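Local coordinates for water-soluble chlorophyll protein (Brassicaceae, PDB 5HPZ) that binds chlorophyll in a water-soluble tetramer built on the Kunitz-type beta-trefoil fold, and may also inhibit proteases, at residues Glu85-Pro88 and Val89-Leu93. Sequence-based numbering, arbitrary orientation.
Sequences EIWP and VCNEL. With 68G (13'2-hydroxyl-Chlorophyll a), chain C.
The carbonyl oxygen of C90 takes bonds from two partners: water 1 donates to C90 O at 2.8 Å, though it has more acceptors in reach than protons to share, and the backbone N of L93 reaches C90 O at 3.1 Å, closing a type I beta turn from C90 to L93. The same water accepts the indole N-H, with W87 NE1 3.2 Å from water 1, so the buried ring nitrogen is satisfied and tied to the turn. N91, in the turn, bonds back to the W87 carbonyl. Its ND2 gives a nearly straight N-H bond (161°) to W87 O, 2.7 Å away, approaching almost head-on to that carbonyl and close to the plane of its own amide. Asparagine suits this place because its short side chain, with CG beside the backbone N (chi1 -73°), reaches back past the P88 carbonyl carbon to W87 O. ND2 also lies at the edge of the indole, 3.6 Å from W87 CD1, with amide and ring planes 70° apart. The indole, its CG anti to the backbone N, has the chlorophyll methyl CMC over one face, offset toward the rim, and the ethyl carbon CAC of 68G lies 3.7 Å from W87 CZ3. Shortening W87 to an alanine is likely to open a gap beside these substituents and leave water 1 without its indole donor. P88, whose ring restricts the backbone just ahead of the turn, is covered by L152 of a second subunit and L38 of a third, and touches another chlorophyll. C90, disulfide-bonded to C41, ties the loop between strands 78-82 and 97-99 to the rest of the trefoil. Polar bonds thus fix the loop's shape, while the indole's benzo part packs on the pigment's methyl and ethyl groups and its N-H faces the water.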
loop_
_atom_site.group_PDB
_atom_site.type_symbol
_atom_site.label_atom_id
_atom_site.label_comp_id
_atom_site.label_asym_id
_atom_site.label_seq_id
_atom_site.Cartn_x
_atom_site.Cartn_y
_atom_site.Cartn_z
ATOM N N GLU A 85 -15.876 12.075 -9.851
ATOM C CA GLU A 85 -15.178 12.123 -11.122
ATOM C C GLU A 85 -14.105 11.035 -11.111
ATOM O O GLU A 85 -14.052 10.212 -12.011
ATOM C CB GLU A 85 -14.529 13.519 -11.357
ATOM N N ILE A 86 -13.270 11.000 -10.076
ATOM C CA ILE A 86 -12.180 10.035 -10.072
ATOM C C ILE A 86 -12.462 8.747 -9.282
ATOM O O ILE A 86 -13.020 8.755 -8.183
ATOM C CB ILE A 86 -10.850 10.654 -9.671
ATOM C CG1 ILE A 86 -10.722 10.724 -8.192
ATOM C CG2 ILE A 86 -10.638 12.043 -10.301
ATOM C CD1 ILE A 86 -9.281 10.858 -7.806
ATOM N N TRP A 87 -12.071 7.646 -9.889
ATOM C CA TRP A 87 -12.303 6.364 -9.371
ATOM C C TRP A 87 -11.235 5.392 -9.849
ATOM O O TRP A 87 -11.449 4.609 -10.769
ATOM C CB TRP A 87 -13.694 5.923 -9.781
ATOM C CG TRP A 87 -14.189 4.838 -8.911
ATOM C CD1 TRP A 87 -14.134 3.493 -9.145
ATOM C CD2 TRP A 87 -14.855 5.006 -7.660
ATOM N NE1 TRP A 87 -14.718 2.810 -8.103
ATOM C CE2 TRP A 87 -15.161 3.721 -7.174
ATOM C CE3 TRP A 87 -15.207 6.131 -6.889
ATOM C CZ2 TRP A 87 -15.809 3.522 -5.963
ATOM C CZ3 TRP A 87 -15.860 5.922 -5.658
ATOM C CH2 TRP A 87 -16.121 4.652 -5.209
ATOM N N PRO A 88 -10.098 5.353 -9.148
ATOM C CA PRO A 88 -8.963 4.744 -9.844
ATOM C C PRO A 88 -8.777 3.250 -9.621
ATOM O O PRO A 88 -7.782 2.699 -10.087
ATOM C CB PRO A 88 -7.756 5.494 -9.253
ATOM C CG PRO A 88 -8.233 5.983 -7.905
ATOM C CD PRO A 88 -9.698 6.239 -8.052
ATOM N N VAL A 89 -9.663 2.613 -8.853
ATOM C CA VAL A 89 -9.626 1.170 -8.680
ATOM C C VAL A 89 -11.031 0.609 -8.731
ATOM O O VAL A 89 -12.045 1.360 -8.655
ATOM C CB VAL A 89 -8.979 0.754 -7.355
ATOM C CG1 VAL A 89 -7.491 1.048 -7.421
ATOM C CG2 VAL A 89 -9.665 1.465 -6.183
ATOM N N CYS A 90 -11.071 -0.706 -8.885
ATOM C CA CYS A 90 -12.292 -1.451 -8.849
ATOM C C CYS A 90 -13.272 -1.017 -9.946
ATOM O O CYS A 90 -14.478 -0.948 -9.712
ATOM C CB CYS A 90 -12.941 -1.376 -7.458
ATOM S SG CYS A 90 -11.836 -1.972 -6.146
ATOM N N ASN A 91 -12.751 -0.756 -11.147
ATOM C CA ASN A 91 -13.542 -0.073 -12.181
ATOM C C ASN A 91 -14.575 -0.926 -12.893
ATOM O O ASN A 91 -15.502 -0.423 -13.501
ATOM C CB ASN A 91 -12.583 0.500 -13.198
ATOM C CG ASN A 91 -11.857 1.680 -12.655
ATOM O OD1 ASN A 91 -10.615 1.674 -12.496
ATOM N ND2 ASN A 91 -12.632 2.713 -12.316
ATOM N N GLU A 92 -14.375 -2.220 -12.871
ATOM C CA GLU A 92 -15.343 -3.151 -13.395
ATOM C C GLU A 92 -16.561 -3.282 -12.485
ATOM O O GLU A 92 -17.454 -4.055 -12.808
ATOM C CB GLU A 92 -14.689 -4.534 -13.582
ATOM C CG GLU A 92 -14.181 -5.217 -12.284
ATOM C CD GLU A 92 -13.280 -4.321 -11.384
ATOM O OE1 GLU A 92 -12.618 -3.382 -11.892
ATOM O OE2 GLU A 92 -13.232 -4.524 -10.159
ATOM N N LEU A 93 -16.608 -2.550 -11.351
ATOM C CA LEU A 93 -17.788 -2.597 -10.478
ATOM C C LEU A 93 -18.372 -1.222 -10.396
ATOM O O LEU A 93 -17.649 -0.253 -10.501
ATOM C CB LEU A 93 -17.426 -3.093 -9.058
ATOM C CG LEU A 93 -16.920 -4.520 -8.855
ATOM C CD1 LEU A 93 -16.336 -4.721 -7.456
ATOM C CD2 LEU A 93 -18.043 -5.515 -9.103
HETATM C C1 68G C . -7.609 7.883 8.159
HETATM C C2 68G C . -6.329 8.490 7.570
HETATM C C3 68G C . -5.088 7.734 7.761
HETATM C C4 68G C . -5.243 6.487 8.570
HETATM C C5 68G C . -3.705 8.213 7.313
HETATM C C6 68G C . -3.479 8.038 5.845
HETATM C C7 68G C . -3.653 6.635 5.369
HETATM C C8 68G C . -2.945 6.591 4.030
HETATM C C9 68G C . -3.637 7.432 2.929
HETATM C C10 68G C . -2.949 5.161 3.556
HETATM C C11 68G C . -1.575 4.668 3.743
HETATM C C12 68G C . -1.640 3.304 3.069
HETATM C C13 68G C . -0.983 2.332 4.049
HETATM C C14 68G C . 0.464 2.780 4.396
HETATM C C15 68G C . -1.016 0.944 3.377
HETATM C C16 68G C . -0.919 -0.166 4.421
HETATM C C17 68G C . -1.011 -1.422 3.569
HETATM C C18 68G C . -0.861 -2.556 4.524
HETATM C C19 68G C . -1.552 -3.767 3.944
HETATM C C20 68G C . 0.634 -2.869 4.605
HETATM O O2A 68G C . -7.936 6.549 7.639
HETATM C CGA 68G C . -9.288 6.443 7.735
HETATM O O1A 68G C . -10.028 7.232 8.345
HETATM C CBA 68G C . -9.865 5.309 6.965
HETATM C CAA 68G C . -10.340 5.909 5.601
HETATM C C2A 68G C . -9.164 6.311 4.648
HETATM C C3A 68G C . -8.494 5.082 4.189
HETATM C CMA 68G C . -7.039 5.432 4.127
HETATM C C4A 68G C . -8.944 4.820 2.819
HETATM C CHB 68G C . -8.596 3.794 2.045
HETATM N NA 68G C . -9.673 5.853 2.465
HETATM C C1A 68G C . -9.758 6.781 3.429
HETATM C CHA 68G C . -10.383 7.952 3.220
HETATM C CBD 68G C . -10.480 9.124 4.047
HETATM C CGD 68G C . -9.173 9.635 4.439
HETATM O O1D 68G C . -8.905 9.948 5.623
HETATM O O2D 68G C . -8.243 9.742 3.466
HETATM C CED 68G C . -7.005 10.224 3.939
HETATM O O 68G C . -11.105 8.927 5.259
HETATM C CAD 68G C . -11.209 10.081 3.261
HETATM O OBD 68G C . -11.559 11.222 3.686
HETATM C C3D 68G C . -11.482 9.525 2.041
HETATM C C2D 68G C . -12.026 9.613 0.795
HETATM C CMD 68G C . -12.672 10.714 0.300
HETATM C C4D 68G C . -10.972 8.293 2.063
HETATM N ND 68G C . -11.145 7.652 0.920
HETATM C C1D 68G C . -11.819 8.477 0.098
HETATM C CHD 68G C . -12.189 8.163 -1.204
HETATM C C4C 68G C . -11.930 7.080 -1.961
HETATM N NC 68G C . -11.297 5.972 -1.468
HETATM MG MG 68G C . -10.551 5.790 0.430
HETATM C C3C 68G C . -12.237 6.779 -3.261
HETATM C CAC 68G C . -12.952 7.666 -4.255
HETATM C CBC 68G C . -11.820 8.593 -4.818
HETATM C C2C 68G C . -11.773 5.541 -3.540
HETATM C CMC 68G C . -11.898 4.932 -4.741
HETATM C C1C 68G C . -11.178 5.028 -2.422
HETATM C CHC 68G C . -10.566 3.851 -2.220
HETATM C C4B 68G C . -9.732 3.467 -1.228
HETATM N NB 68G C . -9.745 4.013 -0.004
HETATM C C1B 68G C . -8.816 3.436 0.757
HETATM C C2B 68G C . -8.192 2.504 -0.019
HETATM C CMB 68G C . -7.175 1.705 0.392
HETATM C C3B 68G C . -8.799 2.494 -1.218
HETATM C CAB 68G C . -8.559 1.808 -2.349
HETATM C CBB 68G C . -7.891 0.456 -2.480
HETATM O O HOH W 1 -16.213 -0.027 -7.683
#